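Local structure of fructuronate-tagaturonate epimerase UxaE from Cohnella laeviribosi in complex with 1 glycerol (Cohnella laeviribosi, 6IL9) at residues G317-A320 / Q321-R324; F352-V355 / G356-N360; S478-G481 / K482-D485. The protein interconverts tagaturonate and fructuronate by epimerisation, probably at the zinc site of its TIM barrel. One frame throughout, in Å; residues are numbered along the deposited sequence.

Contact 1. Residues G317-A320 / Q321-R324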
loop_
_atom_site.group_PDB
_atom_site.type_symbol
_atom_site.label_atom_id
_atom_site.label_comp_id
_atom_site.label_asym_id
_atom_site.label_seq_id
_atom_site.Cartn_x
_atom_site.Cartn_y
_atom_site.Cartn_z
ATOM N N GLY A 317 14.620 -13.681 10.993
ATOM C CA GLY A 317 15.219 -14.812 10.319
ATOM C C GLY A 317 16.707 -14.608 10.131
ATOM O O GLY A 317 17.334 -13.803 10.813
ATOM N N ASP A 318 17.263 -15.381 9.200
ATOM C CA ASP A 318 18.695 -15.405 8.920
ATOM C C ASP A 318 18.908 -14.586 7.654
ATOM O O ASP A 318 18.547 -15.031 6.557
ATOM C CB ASP A 318 19.171 -16.852 8.757
ATOM C CG ASP A 318 20.655 -16.966 8.418
ATOM O OD1 ASP A 318 21.310 -15.945 8.126
ATOM O OD2 ASP A 318 21.165 -18.107 8.444
ATOM N N ILE A 319 19.485 -13.390 7.819
ATOM C CA ILE A 319 19.608 -12.431 6.723
ATOM C C ILE A 319 20.577 -12.921 5.659
ATOM O O ILE A 319 20.465 -12.528 4.490
ATOM C CB ILE A 319 20.014 -11.041 7.262
ATOM C CG1 ILE A 319 19.774 -9.946 6.216
ATOM C CG2 ILE A 319 21.473 -11.028 7.711
ATOM C CD1 ILE A 319 18.292 -9.585 6.034
ATOM N N ALA A 320 21.518 -13.797 6.021
ATOM C CA ALA A 320 22.384 -14.384 5.006
ATOM C C ALA A 320 21.591 -15.299 4.081
ATOM O O ALA A 320 21.792 -15.284 2.858
ATOM C CB ALA A 320 23.534 -15.149 5.665
ATOM N N GLN A 321 20.683 -16.101 4.646
ATOM C CA GLN A 321 19.839 -16.949 3.814
ATOM C C GLN A 321 18.859 -16.108 3.016
ATOM O O GLN A 321 18.604 -16.396 1.839
ATOM C CB GLN A 321 19.090 -17.974 4.671
ATOM C CG GLN A 321 18.264 -18.965 3.857
ATOM C CD GLN A 321 19.124 -19.844 2.957
ATOM O OE1 GLN A 321 20.278 -20.157 3.283
ATOM N NE2 GLN A 321 18.567 -20.249 1.819
ATOM N N PHE A 322 18.310 -15.055 3.633
ATOM C CA PHE A 322 17.455 -14.145 2.882
ATOM C C PHE A 322 18.192 -13.592 1.669
ATOM O O PHE A 322 17.627 -13.529 0.570
ATOM C CB PHE A 322 16.961 -12.999 3.772
ATOM C CG PHE A 322 16.230 -11.928 3.008
ATOM C CD1 PHE A 322 14.888 -12.085 2.682
ATOM C CD2 PHE A 322 16.889 -10.774 2.602
ATOM C CE1 PHE A 322 14.209 -11.106 1.960
ATOM C CE2 PHE A 322 16.223 -9.793 1.872
ATOM C CZ PHE A 322 14.871 -9.967 1.557
ATOM N N GLU A 323 19.464 -13.201 1.848
ATOM C CA GLU A 323 20.219 -12.629 0.737
ATOM C C GLU A 323 20.440 -13.661 -0.364
ATOM O O GLU A 323 20.283 -13.353 -1.553
ATOM C CB GLU A 323 21.565 -12.072 1.223
ATOM C CG GLU A 323 22.445 -11.580 0.057
ATOM C CD GLU A 323 23.728 -10.882 0.508
ATOM O OE1 GLU A 323 23.958 -10.796 1.729
ATOM O OE2 GLU A 323 24.500 -10.420 -0.367
ATOM N N ARG A 324 20.779 -14.897 0.010
ATOM C CA ARG A 324 21.033 -15.917 -1.009
ATOM C C ARG A 324 19.793 -16.181 -1.852
ATOM O O ARG A 324 19.889 -16.315 -3.080
ATOM C CB ARG A 324 21.517 -17.215 -0.363
ATOM C CG ARG A 324 22.952 -17.149 0.131
ATOM C CD ARG A 324 23.456 -18.528 0.537
ATOM N NE ARG A 324 22.829 -18.998 1.766
ATOM C CZ ARG A 324 23.256 -18.688 2.989
ATOM N NH1 ARG A 324 24.318 -17.906 3.147
ATOM N NH2 ARG A 324 22.627 -19.168 4.052
HETATM O O HOH W 1 23.174 -18.854 6.812
HETATM O O HOH W 2 22.903 -10.771 4.213
#
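Arg324 NH2 is gripped from two sides and reaches back to Asp318 through a water. It donates to Gln321 OE1 at 2.7 Å, and the bridging water takes a second bond from it while giving one to Asp318 OD2. This is the N-terminal cap of helix 319-336, a TIM-barrel helix of the beta-alpha-beta unit between strands 300-302 and 339-342. Asp318 is the N-cap: its OD1 accepts a weak bond from Ala320 N at 3.0 Å. The Arg324 side chain folds back along the first turn, bent at its third torsion (chi3 -71°). Its guanidinium then lies across the Ala320 peptide, with Ala320 O 3.6 Å above the centre of the plane. Gln321 OE1 also takes a weak bond from Arg324 NE at the guanidinium edge, and with the water this limits the group's turning. Phe322 N donates to Asp318 O at 2.9 Å. On another side of the turn, a second water donates to Glu323 OE1 and, weakly, to Ile319 O. Glu323 OE2 hydrogen-bonds to Tyr358 OH on helix 349-358. The Phe322 ring is met edge-to-face by Phe305, and Ile319 CD1 touches Phe322 CD2 at 3.9 Å.

Contact 2. Residues F352-V355 / G356-N360; sequences FALV and GRYTN
This is a local contact within the last turns of helix 349-358, where Val355 and Leu354 meet Thr359, Tyr358 and Arg357. The helix follows barrel strand 339-342 and leads into strand 363-367 of the TIM barrel. It ends in a Schellman motif: Asn360 is the first residue to depart from the helical backbone angles, with a positive phi of 52°, and two bonds run back into the last turn. Just before this, Val355 O takes two bonds from one residue. Thr359 OG1 donates to Val355 O at 2.7 Å, and Thr359 N reaches the same oxygen at 3.1 Å. The two donors approach from opposite faces of the carbonyl plane. The hydroxyl can do this because it sits between the backbone N and the carbonyl carbon of Thr359 (chi1 67°), turned back to the preceding turn. Backbone bonds also link Gly356 N to Phe352 O, Arg357 N to Ala353 O and Tyr358 N to Leu354 O.

On a neighbouring side of the helix, Leu354 runs alongside both Arg357 and Tyr358, pointing the same way. Leu354 CD2 is the branch that does the touching. It lies 3.6 Å from Arg357 NH2 and 4.0 Å from Tyr358 CE2. The Arg357 chain bends at both its second and third torsions, which brings one face of the guanidinium to the Tyr358 ring. Tyr358 CE2 sits 3.7 Å above the guanidinium plane of Arg357, offset toward its rim. This side of the helix packs on helix 319-336, where Leu354 meets Leu326 and Tyr358 meets Ala327. Phe352 instead packs on Leu486 and Leu487 of helix 469-487. Close to the backbone, Leu354 O lies at the edge of the Tyr358 ring and in its plane, 3.3 Å from Tyr358 CD2.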
loop_
_atom_site.group_PDB
_atom_site.type_symbol
_atom_site.label_atom_id
_atom_site.label_comp_id
_atom_site.label_asym_id
_atom_site.label_seq_id
_atom_site.Cartn_x
_atom_site.Cartn_y
_atom_site.Cartn_z
ATOM N N PHE A 352 16.577 -3.519 3.180
ATOM C CA PHE A 352 16.378 -2.529 2.127
ATOM C C PHE A 352 17.600 -2.380 1.237
ATOM O O PHE A 352 17.466 -2.300 0.010
ATOM C CB PHE A 352 16.011 -1.188 2.734
ATOM C CG PHE A 352 14.614 -1.130 3.269
ATOM C CD1 PHE A 352 13.636 -1.993 2.807
ATOM C CD2 PHE A 352 14.281 -0.200 4.228
ATOM C CE1 PHE A 352 12.344 -1.927 3.306
ATOM C CE2 PHE A 352 12.993 -0.128 4.733
ATOM C CZ PHE A 352 12.029 -0.980 4.280
ATOM N N ALA A 353 18.803 -2.313 1.817
ATOM C CA ALA A 353 19.977 -2.160 0.967
ATOM C C ALA A 353 20.150 -3.371 0.060
ATOM O O ALA A 353 20.507 -3.235 -1.122
ATOM C CB ALA A 353 21.227 -1.936 1.820
ATOM N N LEU A 354 19.895 -4.564 0.599
ATOM C CA LEU A 354 19.948 -5.775 -0.209
ATOM C C LEU A 354 18.949 -5.713 -1.354
ATOM O O LEU A 354 19.270 -6.068 -2.496
ATOM C CB LEU A 354 19.667 -7.000 0.671
ATOM C CG LEU A 354 20.752 -7.365 1.687
ATOM C CD1 LEU A 354 20.234 -8.454 2.618
ATOM C CD2 LEU A 354 22.011 -7.838 0.989
ATOM N N VAL A 355 17.719 -5.295 -1.064
ATOM C CA VAL A 355 16.708 -5.238 -2.119
ATOM C C VAL A 355 17.147 -4.267 -3.206
ATOM O O VAL A 355 17.071 -4.572 -4.401
ATOM C CB VAL A 355 15.336 -4.855 -1.540
ATOM C CG1 VAL A 355 14.370 -4.474 -2.663
ATOM C CG2 VAL A 355 14.778 -6.029 -0.733
ATOM N N GLY A 356 17.621 -3.090 -2.803
ATOM C CA GLY A 356 18.060 -2.110 -3.780
ATOM C C GLY A 356 19.218 -2.616 -4.619
ATOM O O GLY A 356 19.249 -2.420 -5.835
ATOM N N ARG A 357 20.177 -3.289 -3.982
ATOM C CA ARG A 357 21.348 -3.765 -4.704
ATOM C C ARG A 357 20.986 -4.876 -5.687
ATOM O O ARG A 357 21.377 -4.827 -6.858
ATOM C CB ARG A 357 22.414 -4.242 -3.715
ATOM C CG ARG A 357 23.778 -4.402 -4.347
ATOM C CD ARG A 357 24.510 -5.637 -3.867
ATOM N NE ARG A 357 24.567 -5.752 -2.414
ATOM C CZ ARG A 357 25.121 -6.785 -1.783
ATOM N NH1 ARG A 357 25.674 -7.766 -2.489
ATOM N NH2 ARG A 357 25.134 -6.837 -0.456
ATOM N N TYR A 358 20.235 -5.883 -5.240
ATOM C CA TYR A 358 20.006 -7.029 -6.112
ATOM C C TYR A 358 19.000 -6.754 -7.223
ATOM O O TYR A 358 19.050 -7.439 -8.252
ATOM C CB TYR A 358 19.572 -8.234 -5.283
ATOM C CG TYR A 358 20.766 -8.915 -4.650
ATOM C CD1 TYR A 358 21.506 -9.848 -5.367
ATOM C CD2 TYR A 358 21.161 -8.613 -3.348
ATOM C CE1 TYR A 358 22.617 -10.474 -4.805
ATOM C CE2 TYR A 358 22.270 -9.233 -2.776
ATOM C CZ TYR A 358 22.992 -10.165 -3.518
ATOM O OH TYR A 358 24.095 -10.794 -2.968
ATOM N N THR A 359 18.104 -5.777 -7.051
ATOM C CA THR A 359 17.164 -5.379 -8.100
ATOM C C THR A 359 17.682 -4.209 -8.930
ATOM O O THR A 359 16.980 -3.752 -9.845
ATOM C CB THR A 359 15.793 -5.002 -7.507
ATOM O OG1 THR A 359 15.913 -3.809 -6.715
ATOM C CG2 THR A 359 15.222 -6.130 -6.655
ATOM N N ASN A 360 18.892 -3.728 -8.644
ATOM C CA ASN A 360 19.441 -2.544 -9.312
ATOM C C ASN A 360 18.459 -1.382 -9.232
ATOM O O ASN A 360 18.280 -0.616 -10.183
ATOM C CB ASN A 360 19.822 -2.862 -10.764
ATOM C CG ASN A 360 20.705 -1.799 -11.391
ATOM O OD1 ASN A 360 21.410 -1.063 -10.696
ATOM N ND2 ASN A 360 20.677 -1.722 -12.719
#

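Contact 3. Residues S478-G481 / K482-D485; sequences SHIG and KHLD
The His483 ring turns its edge to one face of the His479 imidazole. His483 CE1 stands 3.5 Å above the His479 plane, offset toward the rim near NE2. The ring centroids are 4.9 Å apart and the planes meet at 73°, an edge-to-face pair. Phe349 also meets the His483 ring edge-to-face, and the Phe352 ring meets it with the planes inclined. At its own edge, His483 has the carbonyl oxygen of His479. His483 ND1 donates to His479 O at 2.8 Å. The oxygen lies almost in the imidazole plane, but the donor stands 37° out of the carbonyl plane. The ring is brought there by a first torsion that puts CG beside the backbone N (chi1 -73°). His479 O also receives weak bonds from Lys482 N and His483 N. His483 NE2 bonds to Asp347 N, so this ring is hydrogen-bonded at both nitrogens. His479 NE2 bonds to Thr370 OG1, while His483 lies over one face of its ring.

Both histidines belong to helix 469-487, the last helix of the chain, which packs on the TIM barrel. Ile480 and Leu484 face strand 93-96 and helix 104-111, and Ile480 CG2 approaches Leu484 CG at 4.5 Å. The extended Lys482 chain makes a cation-pi contact with Phe349. Asp485 N bonds to Gly481 O at 2.9 Å, while Asp485 OD1 forms a salt bridge with Arg114.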
loop_
_atom_site.group_PDB
_atom_site.type_symbol
_atom_site.label_atom_id
_atom_site.label_comp_id
_atom_site.label_asym_id
_atom_site.label_seq_id
_atom_site.Cartn_x
_atom_site.Cartn_y
_atom_site.Cartn_z
ATOM N N SER A 478 10.675 12.215 7.509
ATOM C CA SER A 478 11.832 11.603 8.149
ATOM C C SER A 478 11.762 10.085 8.067
ATOM O O SER A 478 12.754 9.413 7.754
ATOM C CB SER A 478 11.904 12.057 9.609
ATOM O OG SER A 478 12.913 11.348 10.304
ATOM N N HIS A 479 10.592 9.530 8.358
ATOM C CA HIS A 479 10.430 8.090 8.480
ATOM C C HIS A 479 10.421 7.408 7.114
ATOM O O HIS A 479 11.154 6.442 6.892
ATOM C CB HIS A 479 9.139 7.805 9.245
ATOM C CG HIS A 479 8.903 6.360 9.525
ATOM N ND1 HIS A 479 9.709 5.620 10.364
ATOM C CD2 HIS A 479 7.937 5.518 9.089
ATOM C CE1 HIS A 479 9.257 4.380 10.421
ATOM N NE2 HIS A 479 8.181 4.295 9.661
ATOM N N ILE A 480 9.576 7.875 6.193
ATOM C CA ILE A 480 9.619 7.307 4.843
ATOM C C ILE A 480 10.925 7.682 4.145
ATOM O O ILE A 480 11.459 6.900 3.343
ATOM C CB ILE A 480 8.373 7.747 4.047
ATOM C CG1 ILE A 480 7.114 7.315 4.798
ATOM C CG2 ILE A 480 8.362 7.147 2.622
ATOM C CD1 ILE A 480 7.033 5.823 5.055
ATOM N N GLY A 481 11.469 8.868 4.440
ATOM C CA GLY A 481 12.758 9.228 3.874
ATOM C C GLY A 481 13.830 8.209 4.213
ATOM O O GLY A 481 14.655 7.860 3.371
ATOM N N LYS A 482 13.823 7.715 5.449
ATOM C CA LYS A 482 14.805 6.707 5.846
ATOM C C LYS A 482 14.631 5.417 5.054
ATOM O O LYS A 482 15.617 4.743 4.725
ATOM C CB LYS A 482 14.685 6.432 7.343
ATOM C CG LYS A 482 15.491 5.242 7.802
ATOM C CD LYS A 482 15.420 5.098 9.308
ATOM C CE LYS A 482 16.286 3.933 9.755
ATOM N NZ LYS A 482 16.407 3.891 11.240
ATOM N N HIS A 483 13.383 5.040 4.759
ATOM C CA HIS A 483 13.140 3.885 3.896
ATOM C C HIS A 483 13.785 4.089 2.531
ATOM O O HIS A 483 14.486 3.209 2.018
ATOM C CB HIS A 483 11.633 3.653 3.709
ATOM C CG HIS A 483 10.934 3.091 4.910
ATOM N ND1 HIS A 483 10.716 3.816 6.062
ATOM C CD2 HIS A 483 10.363 1.880 5.114
ATOM C CE1 HIS A 483 10.052 3.070 6.930
ATOM N NE2 HIS A 483 9.826 1.891 6.380
ATOM N N LEU A 484 13.526 5.244 1.914
ATOM C CA LEU A 484 14.048 5.500 0.572
ATOM C C LEU A 484 15.574 5.561 0.571
ATOM O O LEU A 484 16.219 5.015 -0.329
ATOM C CB LEU A 484 13.458 6.797 0.021
ATOM C CG LEU A 484 11.930 6.827 -0.083
ATOM C CD1 LEU A 484 11.479 8.161 -0.658
ATOM C CD2 LEU A 484 11.470 5.684 -0.954
ATOM N N ASP A 485 16.161 6.198 1.590
ATOM C CA ASP A 485 17.615 6.282 1.701
ATOM C C ASP A 485 18.250 4.896 1.770
ATOM O O ASP A 485 19.238 4.619 1.081
ATOM C CB ASP A 485 17.985 7.099 2.942
ATOM C CG ASP A 485 17.642 8.578 2.790
ATOM O OD1 ASP A 485 17.300 8.996 1.663
ATOM O OD2 ASP A 485 17.710 9.312 3.803
#

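From the N terminus, contact 1 comes first, at the start of helix 319-336. Contact 2 follows at the end of helix 349-358, and contact 3 lies in helix 469-487. Each closes about one helical turn, not a long loop. They run in series, and none nests in or crosses another. Contacts 1 and 2 touch: Glu323 CD packs on Leu354 CD2 at 3.5 Å, joining two successive barrel helices. Contacts 2 and 3 touch where Phe352 CE2 meets His483 CD2 at 3.3 Å, tying the C-terminal helix to helix 349-358. The nearest atoms of contacts 1 and 3 are about 13 Å apart; contact 2 touches both and so links them.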